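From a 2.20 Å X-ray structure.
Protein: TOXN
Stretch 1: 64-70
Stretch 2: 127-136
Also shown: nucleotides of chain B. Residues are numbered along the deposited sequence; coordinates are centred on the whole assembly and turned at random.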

# COMPACT_ATOMS: atom_id res chain seq x y z
N ASN A 64 14.64 -18.05 -17.83
CA ASN A 64 14.53 -18.34 -16.41
C ASN A 64 14.56 -17.03 -15.63
O ASN A 64 15.37 -16.15 -15.92
CB ASN A 64 15.65 -19.24 -15.92
CG ASN A 64 15.40 -19.74 -14.51
OD1 ASN A 64 15.70 -19.04 -13.54
ND2 ASN A 64 14.82 -20.93 -14.40
N SER A 65 13.68 -16.90 -14.65
CA SER A 65 13.49 -15.62 -13.98
C SER A 65 14.73 -15.21 -13.18
O SER A 65 14.97 -14.03 -12.98
CB SER A 65 12.27 -15.67 -13.06
OG SER A 65 12.55 -16.47 -11.93
N GLN A 66 15.53 -16.18 -12.77
CA GLN A 66 16.72 -15.89 -11.98
C GLN A 66 17.76 -15.06 -12.72
O GLN A 66 18.55 -14.38 -12.09
CB GLN A 66 17.37 -17.18 -11.47
CG GLN A 66 16.49 -17.97 -10.54
CD GLN A 66 17.09 -19.31 -10.25
OE1 GLN A 66 17.81 -19.48 -9.25
NE2 GLN A 66 16.83 -20.29 -11.12
N VAL A 67 17.76 -15.12 -14.05
CA VAL A 67 18.77 -14.41 -14.84
C VAL A 67 18.16 -13.45 -15.86
O VAL A 67 18.80 -13.10 -16.85
CB VAL A 67 19.71 -15.37 -15.62
CG1 VAL A 67 20.70 -16.05 -14.68
CG2 VAL A 67 18.90 -16.39 -16.43
N SER A 68 16.94 -13.01 -15.63
CA SER A 68 16.34 -12.06 -16.55
C SER A 68 15.34 -11.14 -15.87
O SER A 68 14.79 -11.45 -14.81
CB SER A 68 15.65 -12.80 -17.69
OG SER A 68 14.85 -13.82 -17.19
N VAL A 69 15.12 -10.00 -16.49
CA VAL A 69 14.08 -9.09 -16.06
C VAL A 69 13.29 -8.71 -17.31
O VAL A 69 13.84 -8.12 -18.25
CB VAL A 69 14.68 -7.83 -15.40
CG1 VAL A 69 13.58 -6.82 -15.05
CG2 VAL A 69 15.50 -8.22 -14.15
N LYS A 70 12.02 -9.08 -17.32
CA LYS A 70 11.15 -8.73 -18.42
C LYS A 70 10.58 -7.33 -18.21
O LYS A 70 10.09 -6.99 -17.13
CB LYS A 70 10.03 -9.76 -18.54
CG LYS A 70 10.56 -11.14 -18.90
CD LYS A 70 9.50 -12.23 -18.81
CE LYS A 70 10.02 -13.52 -19.47
NZ LYS A 70 9.04 -14.66 -19.46
N ARG A 127 15.00 -4.91 -8.44
CA ARG A 127 14.99 -6.30 -8.89
C ARG A 127 16.19 -6.64 -9.76
O ARG A 127 16.79 -7.70 -9.61
CB ARG A 127 13.68 -6.60 -9.62
CG ARG A 127 12.47 -6.49 -8.69
CD ARG A 127 11.18 -6.40 -9.48
NE ARG A 127 10.21 -7.40 -9.04
CZ ARG A 127 9.16 -7.15 -8.28
NH1 ARG A 127 8.91 -5.92 -7.86
NH2 ARG A 127 8.34 -8.14 -7.93
N VAL A 128 16.54 -5.73 -10.67
CA VAL A 128 17.75 -5.90 -11.47
C VAL A 128 18.95 -6.08 -10.54
O VAL A 128 19.69 -7.07 -10.61
CB VAL A 128 18.01 -4.68 -12.36
CG1 VAL A 128 19.33 -4.85 -13.12
CG2 VAL A 128 16.86 -4.48 -13.34
N THR A 129 19.12 -5.10 -9.65
CA THR A 129 20.19 -5.12 -8.66
C THR A 129 20.19 -6.44 -7.90
O THR A 129 21.20 -7.12 -7.81
CB THR A 129 20.00 -3.96 -7.66
OG1 THR A 129 20.04 -2.71 -8.36
CG2 THR A 129 21.09 -3.99 -6.57
N ASN A 130 19.03 -6.79 -7.36
CA ASN A 130 18.90 -8.03 -6.62
C ASN A 130 19.39 -9.25 -7.42
O ASN A 130 20.21 -10.02 -6.93
CB ASN A 130 17.45 -8.20 -6.16
CG ASN A 130 17.23 -9.50 -5.43
OD1 ASN A 130 17.81 -9.74 -4.37
ND2 ASN A 130 16.37 -10.35 -5.99
N LYS A 131 18.91 -9.39 -8.65
CA LYS A 131 19.28 -10.54 -9.47
C LYS A 131 20.75 -10.47 -9.86
O LYS A 131 21.42 -11.49 -9.83
CB LYS A 131 18.39 -10.67 -10.73
CG LYS A 131 16.95 -11.05 -10.39
CD LYS A 131 16.07 -11.19 -11.63
CE LYS A 131 14.64 -11.55 -11.23
NZ LYS A 131 13.69 -11.63 -12.40
N VAL A 132 21.24 -9.30 -10.23
CA VAL A 132 22.67 -9.15 -10.55
C VAL A 132 23.59 -9.69 -9.44
O VAL A 132 24.58 -10.38 -9.72
CB VAL A 132 23.03 -7.67 -10.89
CG1 VAL A 132 24.52 -7.40 -10.69
CG2 VAL A 132 22.59 -7.31 -12.32
N GLU A 133 23.26 -9.41 -8.19
CA GLU A 133 24.09 -9.82 -7.07
C GLU A 133 24.01 -11.32 -6.84
O GLU A 133 25.04 -11.96 -6.59
CB GLU A 133 23.73 -9.07 -5.79
CG GLU A 133 23.74 -7.55 -5.97
CD GLU A 133 23.54 -6.79 -4.66
OE1 GLU A 133 22.87 -7.33 -3.74
OE2 GLU A 133 24.05 -5.66 -4.57
N LYS A 134 22.81 -11.87 -6.93
CA LYS A 134 22.63 -13.31 -6.71
C LYS A 134 23.38 -14.11 -7.75
O LYS A 134 24.10 -15.06 -7.39
CB LYS A 134 21.14 -13.71 -6.70
CG LYS A 134 20.38 -13.27 -5.46
CD LYS A 134 18.91 -13.69 -5.54
CE LYS A 134 18.06 -13.00 -4.48
NZ LYS A 134 18.58 -13.14 -3.09
N VAL A 135 23.25 -13.76 -9.03
CA VAL A 135 23.92 -14.59 -10.04
C VAL A 135 25.43 -14.40 -10.08
O VAL A 135 26.17 -15.37 -10.25
CB VAL A 135 23.27 -14.56 -11.46
CG1 VAL A 135 21.91 -13.91 -11.45
CG2 VAL A 135 24.20 -13.96 -12.51
N TYR A 136 25.90 -13.16 -9.91
CA TYR A 136 27.34 -12.92 -9.87
C TYR A 136 27.99 -13.75 -8.77
O TYR A 136 29.02 -14.37 -8.97
CB TYR A 136 27.65 -11.45 -9.64
CG TYR A 136 29.14 -11.16 -9.64
CD1 TYR A 136 29.79 -10.85 -10.82
CD2 TYR A 136 29.89 -11.19 -8.46
CE1 TYR A 136 31.14 -10.59 -10.85
CE2 TYR A 136 31.25 -10.92 -8.48
CZ TYR A 136 31.87 -10.62 -9.68
OH TYR A 136 33.22 -10.34 -9.73
P C B 19 14.15 -13.24 -5.34
OP1 C B 19 14.76 -12.38 -4.30
OP2 C B 19 14.39 -12.90 -6.76
O5' C B 19 14.52 -14.76 -5.09
C5' C B 19 14.16 -15.42 -3.87
C4' C B 19 14.75 -16.81 -3.80
O4' C B 19 14.09 -17.67 -4.78
C3' C B 19 16.24 -16.89 -4.09
O3' C B 19 16.83 -17.90 -3.27
C2' C B 19 16.28 -17.33 -5.56
O2' C B 19 17.46 -17.99 -5.95
C1' C B 19 15.07 -18.25 -5.62
N1 C B 19 14.49 -18.40 -6.98
C2 C B 19 14.59 -19.66 -7.60
O2 C B 19 15.16 -20.56 -6.98
N3 C B 19 14.08 -19.87 -8.84
C4 C B 19 13.47 -18.87 -9.47
N4 C B 19 12.97 -19.10 -10.68
C5 C B 19 13.33 -17.57 -8.86
C6 C B 19 13.85 -17.38 -7.63
P C B 18 11.09 -11.30 -9.76
OP1 C B 18 11.96 -10.13 -9.46
OP2 C B 18 11.38 -12.10 -10.96
O5' C B 18 11.02 -12.26 -8.49
C5' C B 18 10.63 -11.77 -7.22
C4' C B 18 10.46 -12.90 -6.25
O4' C B 18 9.44 -13.82 -6.74
C3' C B 18 11.69 -13.76 -6.05
O3' C B 18 12.57 -13.22 -5.09
C2' C B 18 11.11 -15.12 -5.65
O2' C B 18 10.83 -15.16 -4.26
C1' C B 18 9.80 -15.15 -6.42
N1 C B 18 9.88 -15.94 -7.68
C2 C B 18 9.97 -17.34 -7.59
O2 C B 18 10.02 -17.87 -6.47
N3 C B 18 10.03 -18.09 -8.71
C4 C B 18 9.98 -17.50 -9.91
N4 C B 18 10.03 -18.28 -10.99
C5 C B 18 9.87 -16.08 -10.04
C6 C B 18 9.83 -15.35 -8.91
P U B 4 17.52 -23.63 -23.81
OP1 U B 4 17.03 -25.01 -23.59
OP2 U B 4 16.77 -22.74 -24.73
O5' U B 4 17.72 -22.91 -22.40
C5' U B 4 18.26 -23.62 -21.30
C4' U B 4 17.90 -22.96 -19.99
O4' U B 4 18.49 -21.63 -19.96
C3' U B 4 16.41 -22.77 -19.73
O3' U B 4 16.17 -22.88 -18.33
C2' U B 4 16.18 -21.32 -20.18
O2' U B 4 15.05 -20.69 -19.59
C1' U B 4 17.47 -20.66 -19.74
N1 U B 4 17.84 -19.44 -20.47
C2 U B 4 17.77 -18.26 -19.77
O2 U B 4 17.37 -18.22 -18.62
N3 U B 4 18.15 -17.14 -20.46
C4 U B 4 18.60 -17.08 -21.76
O4 U B 4 18.92 -15.99 -22.24
C5 U B 4 18.67 -18.35 -22.43
C6 U B 4 18.30 -19.46 -21.77

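The contact sets the strand segment 68-70 against part of a helix, residues 127-136, that extends beyond both ends of the stretch, with the 3-10 turn at Ser 65 and Gln 66 leading into the strand. Strand and helix run nearly antiparallel, their directions 162° apart, and their axes come within 8.9 Å. The register follows from this: Val 69 lies nearest Val 128, while Gln 66, earlier in stretch 1, lies nearest Lys 131, later in the helix. The buried surface is modest, 308 Å² over both sides, and Lys 131 and Val 69 give the largest shares.

The polar centre is Lys 131. Its CA-to-CB bond points toward stretch 1, and after an m chi1 the chain is fully extended, with chi2 to chi4 all t. There NZ donates to two backbone carbonyls, Ser 65 O at 2.8 Å and Ser 68 O at 2.7 Å. Both belong to the bend that enters the strand, where the backbone bond from Ser 68 N to Ser 65 O is weak at 3.5 Å; one lysine thus ties together the two ends of that bend. The third bond of Lys 131 NZ goes to the phosphate of C18, at 2.8 Å from OP2, so a buried positive charge meets a negative one as well as two carbonyl dipoles.

Stretch 1 also braces itself. Ser 68 OG donates to Asn 64 O at 2.7 Å, and Asn 64 OD1 accepts from Gln 66 N at 3.0 Å and from Gln 66 NE2 at 2.9 Å. These bonds help hold the turn that offers its carbonyls to the lysine.

Apolar contacts lie along the lysine shaft and beyond it. Val 69 points toward the helix, and its CG2 lies 4.1 Å from Val 128 CG2 and 3.9 Å from Lys 131 CD, so the aliphatic shaft, at CD, serves as hydrophobic surface while its tip does polar work. One helical turn beyond Lys 131, Val 135 CG1 pairs with Val 67 CG1 at 4.1 Å; the same Val 135 methyl makes a van der Waals contact with the carbonyl Gln 66 O at 3.5 Å. Val 128, Lys 131 and Val 135, spaced three and four apart, form the stripe that meets stretch 1.

The RNA joins both partners. Ser 65 OG accepts from C19 N4 at 2.9 Å, while from the helix Asn 130 ND2 donates to C19 OP1 at 3.1 Å. The rule to read here is economy: a long side chain can pack along its shaft, bind backbone and phosphate at its tip, and leave short valines to fill the flanks.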